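Side-chain contacts in lipase (Penicillium expansum, PDB 3G7N), which hydrolyses triacylglycerols, tributyrin among them, and releases free fatty acids as a secreted alkaline lipase of the alpha/beta-hydrolase fold: residues N192-S196 / P197-F201; F162-N166 / Q167-D171. All blocks are in the same frame, centred on the assembly; numbering follows the deposited sequence.

Contact 1: residues N192-S196 / P197-F201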
loop_
_atom_site.group_PDB
_atom_site.type_symbol
_atom_site.label_atom_id
_atom_site.label_comp_id
_atom_site.label_asym_id
_atom_site.label_seq_id
_atom_site.Cartn_x
_atom_site.Cartn_y
_atom_site.Cartn_z
ATOM N N ASN A 192 -1.789 -14.344 -0.523
ATOM C CA ASN A 192 -2.103 -15.607 0.179
ATOM C C ASN A 192 -0.953 -16.068 1.055
ATOM O O ASN A 192 -1.063 -17.083 1.750
ATOM C CB ASN A 192 -2.451 -16.685 -0.855
ATOM C CG ASN A 192 -3.706 -16.341 -1.616
ATOM O OD1 ASN A 192 -4.614 -15.694 -1.070
ATOM N ND2 ASN A 192 -3.780 -16.742 -2.874
ATOM N N MET A 193 0.158 -15.351 1.032
ATOM C CA MET A 193 1.256 -15.694 1.922
ATOM C C MET A 193 0.838 -15.507 3.365
ATOM O O MET A 193 0.079 -14.582 3.681
ATOM C CB MET A 193 2.473 -14.845 1.625
ATOM C CG MET A 193 3.080 -15.184 0.282
ATOM S SD MET A 193 4.389 -14.068 -0.273
ATOM C CE MET A 193 5.713 -14.588 0.818
ATOM N N TYR A 194 1.290 -16.419 4.222
ATOM C CA TYR A 194 1.156 -16.282 5.677
ATOM C C TYR A 194 -0.281 -16.542 6.130
ATOM O O TYR A 194 -0.643 -16.195 7.259
ATOM C CB TYR A 194 1.694 -14.928 6.206
ATOM C CG TYR A 194 3.026 -14.531 5.615
ATOM C CD1 TYR A 194 4.072 -15.445 5.499
ATOM C CD2 TYR A 194 3.222 -13.242 5.097
ATOM C CE1 TYR A 194 5.271 -15.079 4.926
ATOM C CE2 TYR A 194 4.438 -12.864 4.576
ATOM C CZ TYR A 194 5.421 -13.806 4.398
ATOM O OH TYR A 194 6.649 -13.393 3.918
ATOM N N SER A 195 -1.095 -17.148 5.270
ATOM C CA SER A 195 -2.475 -17.493 5.591
ATOM C C SER A 195 -2.639 -18.849 6.276
ATOM O O SER A 195 -3.723 -19.187 6.726
ATOM C CB SER A 195 -3.338 -17.457 4.328
ATOM O OG SER A 195 -2.856 -18.376 3.369
ATOM N N SER A 196 -1.591 -19.661 6.307
ATOM C CA SER A 196 -1.723 -20.966 6.978
ATOM C C SER A 196 -2.074 -20.792 8.457
ATOM O O SER A 196 -1.629 -19.844 9.093
ATOM C CB SER A 196 -0.446 -21.808 6.840
ATOM O OG SER A 196 0.627 -21.270 7.586
ATOM N N PRO A 197 -2.820 -21.761 9.037
ATOM C CA PRO A 197 -3.207 -21.623 10.447
ATOM C C PRO A 197 -2.017 -21.541 11.405
ATOM O O PRO A 197 -2.090 -20.883 12.436
ATOM C CB PRO A 197 -4.030 -22.892 10.699
ATOM C CG PRO A 197 -4.640 -23.208 9.372
ATOM C CD PRO A 197 -3.586 -22.822 8.348
ATOM N N LEU A 198 -0.904 -22.190 11.071
ATOM C CA LEU A 198 0.261 -22.150 11.951
ATOM C C LEU A 198 1.004 -20.812 11.946
ATOM O O LEU A 198 1.799 -20.519 12.848
ATOM C CB LEU A 198 1.227 -23.305 11.650
ATOM C CG LEU A 198 0.798 -24.669 12.198
ATOM C CD1 LEU A 198 1.806 -25.754 11.801
ATOM C CD2 LEU A 198 0.612 -24.602 13.704
ATOM N N VAL A 199 0.809 -20.029 10.881
ATOM C CA VAL A 199 1.443 -18.714 10.774
ATOM C C VAL A 199 0.416 -17.635 11.089
ATOM O O VAL A 199 0.632 -16.808 11.988
ATOM C CB VAL A 199 2.061 -18.498 9.381
ATOM C CG1 VAL A 199 2.704 -17.107 9.299
ATOM C CG2 VAL A 199 3.117 -19.563 9.127
ATOM N N ASN A 200 -0.676 -17.620 10.328
ATOM C CA ASN A 200 -1.918 -16.974 10.745
ATOM C C ASN A 200 -1.815 -15.447 10.796
ATOM O O ASN A 200 -2.472 -14.804 11.627
ATOM C CB ASN A 200 -2.346 -17.522 12.116
ATOM C CG ASN A 200 -3.828 -17.361 12.381
ATOM O OD1 ASN A 200 -4.666 -17.568 11.503
ATOM N ND2 ASN A 200 -4.159 -17.025 13.616
ATOM N N PHE A 201 -1.152 -14.853 9.810
ATOM C CA PHE A 201 -1.217 -13.388 9.661
ATOM C C PHE A 201 -2.557 -12.964 9.057
ATOM O O PHE A 201 -3.154 -13.690 8.268
ATOM C CB PHE A 201 -0.084 -12.877 8.762
ATOM C CG PHE A 201 1.296 -12.973 9.359
ATOM C CD1 PHE A 201 1.535 -13.603 10.583
ATOM C CD2 PHE A 201 2.380 -12.450 8.666
ATOM C CE1 PHE A 201 2.841 -13.696 11.092
ATOM C CE2 PHE A 201 3.653 -12.502 9.178
ATOM C CZ PHE A 201 3.908 -13.230 10.331
HETATM O O HOH W 1 -5.150 -19.212 9.250
#
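Phe201 N donates to Tyr194 O at 2.9 Å, and this backbone bond closes a local loop between strands 179-185 and 206-210. Within the loop a second carbonyl serves two amides: Ser196 O receives Val199 N at 3.0 Å, and Asn200 N in a weak bond bent to 121°. Across the turn a water lies 2.9 Å from Ser195 O and 2.8 Å from Asn200 OD1, within hydrogen-bonding reach of both; the same OD1 is also bound by Lys202. Overlapping the start of the loop, a type II beta turn runs from Asn192 to Ser195, and Ser195 OG donates to Asn192 O at 2.7 Å.

Packing lies on the buried side. Tyr194 CG stands anti to its carbonyl carbon (chi1 -45°), which brings it to 3.7 Å from Phe201 CD2, an atom that Tyr194 CB touches as well; the two rings are inclined at 50° with centroids 5.2 Å apart. Val199 CG1 lies over one face of the Phe201 ring, toward its rim, and also reaches Tyr194 CB. The other branch, Val199 CG2, sits 3.4 Å from Ser196 OG. Two carbonyls, Tyr194 O and Ser196 O, thus take up three amides of the returning chain, while buried Tyr194 and Phe201 pack together and the water sits between the backbone of partly exposed Ser195 and the side chain of exposed Asn200.

Contact 2: residues F162-N166 / Q167-D171; sequences FPIGN and QAWAD
Asn166 turns its CG between its own backbone N and carbonyl carbon (chi1 63°), which swings OD1 back over the first turn of helix 167-175, while Trp169 extends its indole toward the preceding loop with CG anti to the backbone N (chi1 154°). The result is a helix N-cap: Trp169 N donates to Asn166 OD1 at 2.9 Å, tilted 26° from the carbonyl plane of the amide. The same oxygen also accepts from Lys94 N, and ND2 donates to Asp92 O, so outside partners fix the rotation of the capping amide. Asn166 O takes the first regular helical bond, from Ala170 N at 3.1 Å.

The indole lies along the loop leading into the helix. Gly165 CA comes to 3.6 Å from Trp169 CD1. Farther along, Ile164 crosses the ring obliquely, with CG1 3.5 Å from Trp169 NE1 and CD1 3.7 Å from Trp169 CZ2. Ile95 and Ile140 also touch the tryptophan, packing the start of helix 167-175 against strand 95-96 and helix 133-148. A water in the plane of the indole, at its edge, accepts from Trp169 NE1 at 2.9 Å and from Ile164 N at 3.0 Å, bridging the ring to the loop backbone. A leucine in place of Trp169 would probably open a gap beside Ile164 and Gly165 and leave this bridging water without its indole donor. On the outer side of the helix, Gln167 NE2 donates to Asp171 OD1 one turn on, at 3.1 Å and from above the carboxylate plane.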
loop_
_atom_site.group_PDB
_atom_site.type_symbol
_atom_site.label_atom_id
_atom_site.label_comp_id
_atom_site.label_asym_id
_atom_site.label_seq_id
_atom_site.Cartn_x
_atom_site.Cartn_y
_atom_site.Cartn_z
ATOM N N PHE A 162 1.011 -8.812 0.745
ATOM C CA PHE A 162 0.887 -9.839 1.770
ATOM C C PHE A 162 0.457 -9.208 3.104
ATOM O O PHE A 162 0.673 -8.017 3.327
ATOM C CB PHE A 162 2.213 -10.602 1.917
ATOM C CG PHE A 162 3.413 -9.723 2.107
ATOM C CD1 PHE A 162 3.825 -9.366 3.384
ATOM C CD2 PHE A 162 4.149 -9.271 1.029
ATOM C CE1 PHE A 162 4.978 -8.611 3.574
ATOM C CE2 PHE A 162 5.290 -8.495 1.215
ATOM C CZ PHE A 162 5.740 -8.220 2.497
ATOM N N PRO A 163 -0.185 -9.992 3.992
ATOM C CA PRO A 163 -0.572 -9.473 5.302
ATOM C C PRO A 163 0.652 -9.397 6.212
ATOM O O PRO A 163 1.649 -10.076 5.952
ATOM C CB PRO A 163 -1.556 -10.526 5.815
ATOM C CG PRO A 163 -0.981 -11.837 5.235
ATOM C CD PRO A 163 -0.481 -11.432 3.846
ATOM N N ILE A 164 0.624 -8.506 7.211
ATOM C CA ILE A 164 1.857 -8.184 7.924
ATOM C C ILE A 164 1.827 -8.361 9.430
ATOM O O ILE A 164 2.800 -8.017 10.098
ATOM C CB ILE A 164 2.390 -6.768 7.606
ATOM C CG1 ILE A 164 1.464 -5.672 8.141
ATOM C CG2 ILE A 164 2.532 -6.579 6.082
ATOM C CD1 ILE A 164 2.135 -4.289 8.170
ATOM N N GLY A 165 0.711 -8.817 9.977
ATOM C CA GLY A 165 0.648 -8.910 11.441
ATOM C C GLY A 165 -0.426 -9.842 11.918
ATOM O O GLY A 165 -1.132 -10.492 11.138
ATOM N N ASN A 166 -0.642 -9.788 13.235
ATOM C CA ASN A 166 -1.602 -10.674 13.881
ATOM C C ASN A 166 -3.000 -10.091 13.886
ATOM O O ASN A 166 -3.245 -9.040 13.292
ATOM C CB ASN A 166 -1.142 -11.055 15.291
ATOM C CG ASN A 166 -1.044 -9.854 16.238
ATOM O OD1 ASN A 166 -1.346 -8.710 15.879
ATOM N ND2 ASN A 166 -0.642 -10.128 17.477
ATOM N N GLN A 167 -3.961 -10.802 14.475
ATOM C CA GLN A 167 -5.332 -10.312 14.456
ATOM C C GLN A 167 -5.474 -8.964 15.159
ATOM O O GLN A 167 -6.241 -8.112 14.723
ATOM C CB GLN A 167 -6.293 -11.325 15.080
ATOM C CG GLN A 167 -7.767 -10.936 14.933
ATOM C CD GLN A 167 -8.264 -11.036 13.507
ATOM O OE1 GLN A 167 -8.169 -12.092 12.879
ATOM N NE2 GLN A 167 -8.723 -9.918 12.958
ATOM N N ALA A 168 -4.706 -8.754 16.217
ATOM C CA ALA A 168 -4.780 -7.477 16.931
ATOM C C ALA A 168 -4.298 -6.334 16.018
ATOM O O ALA A 168 -4.894 -5.259 15.986
ATOM C CB ALA A 168 -3.973 -7.527 18.222
ATOM N N TRP A 169 -3.287 -6.618 15.197
ATOM C CA TRP A 169 -2.820 -5.653 14.198
ATOM C C TRP A 169 -3.927 -5.326 13.208
ATOM O O TRP A 169 -4.248 -4.154 12.978
ATOM C CB TRP A 169 -1.608 -6.214 13.447
ATOM C CG TRP A 169 -1.461 -5.639 12.071
ATOM C CD1 TRP A 169 -1.731 -6.269 10.894
ATOM C CD2 TRP A 169 -1.140 -4.283 11.747
ATOM N NE1 TRP A 169 -1.567 -5.393 9.845
ATOM C CE2 TRP A 169 -1.181 -4.174 10.341
ATOM C CE3 TRP A 169 -0.788 -3.164 12.505
ATOM C CZ2 TRP A 169 -0.951 -2.960 9.680
ATOM C CZ3 TRP A 169 -0.594 -1.955 11.851
ATOM C CH2 TRP A 169 -0.627 -1.877 10.447
ATOM N N ALA A 170 -4.571 -6.357 12.666
ATOM C CA ALA A 170 -5.602 -6.126 11.672
ATOM C C ALA A 170 -6.755 -5.312 12.259
ATOM O O ALA A 170 -7.325 -4.429 11.612
ATOM C CB ALA A 170 -6.087 -7.444 11.079
ATOM N N ASP A 171 -7.082 -5.618 13.513
ATOM C CA ASP A 171 -8.163 -4.919 14.206
ATOM C C ASP A 171 -7.810 -3.453 14.424
ATOM O O ASP A 171 -8.662 -2.576 14.289
ATOM C CB ASP A 171 -8.471 -5.583 15.554
ATOM C CG ASP A 171 -9.087 -6.965 15.404
ATOM O OD1 ASP A 171 -9.633 -7.268 14.325
ATOM O OD2 ASP A 171 -9.146 -7.698 16.416
HETATM O O HOH W 2 -1.936 -6.999 7.457
#

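Contact 2 precedes contact 1 in the chain, yet the two pack directly, their centres 11 Å apart. Pro163 is the main meeting point: its CD lies 3.2 Å from Met193 O, and its carbonyl oxygen is 3.6 Å from Tyr194 CD2. Phe201 CB adds a contact of 3.5 Å with Gly165 O, so the aromatic pair of 192-201 rests on the loop leading into helix 167-175. Neither contact contains a catalytic residue, but both lie near the nucleophile Ser132, whose side chain is about 10 Å from that of Tyr194 and about 11 Å from that of Ile164. Tyr194 N also binds a di(hydroxyethyl)ether molecule, probably from the crystallisation liquor.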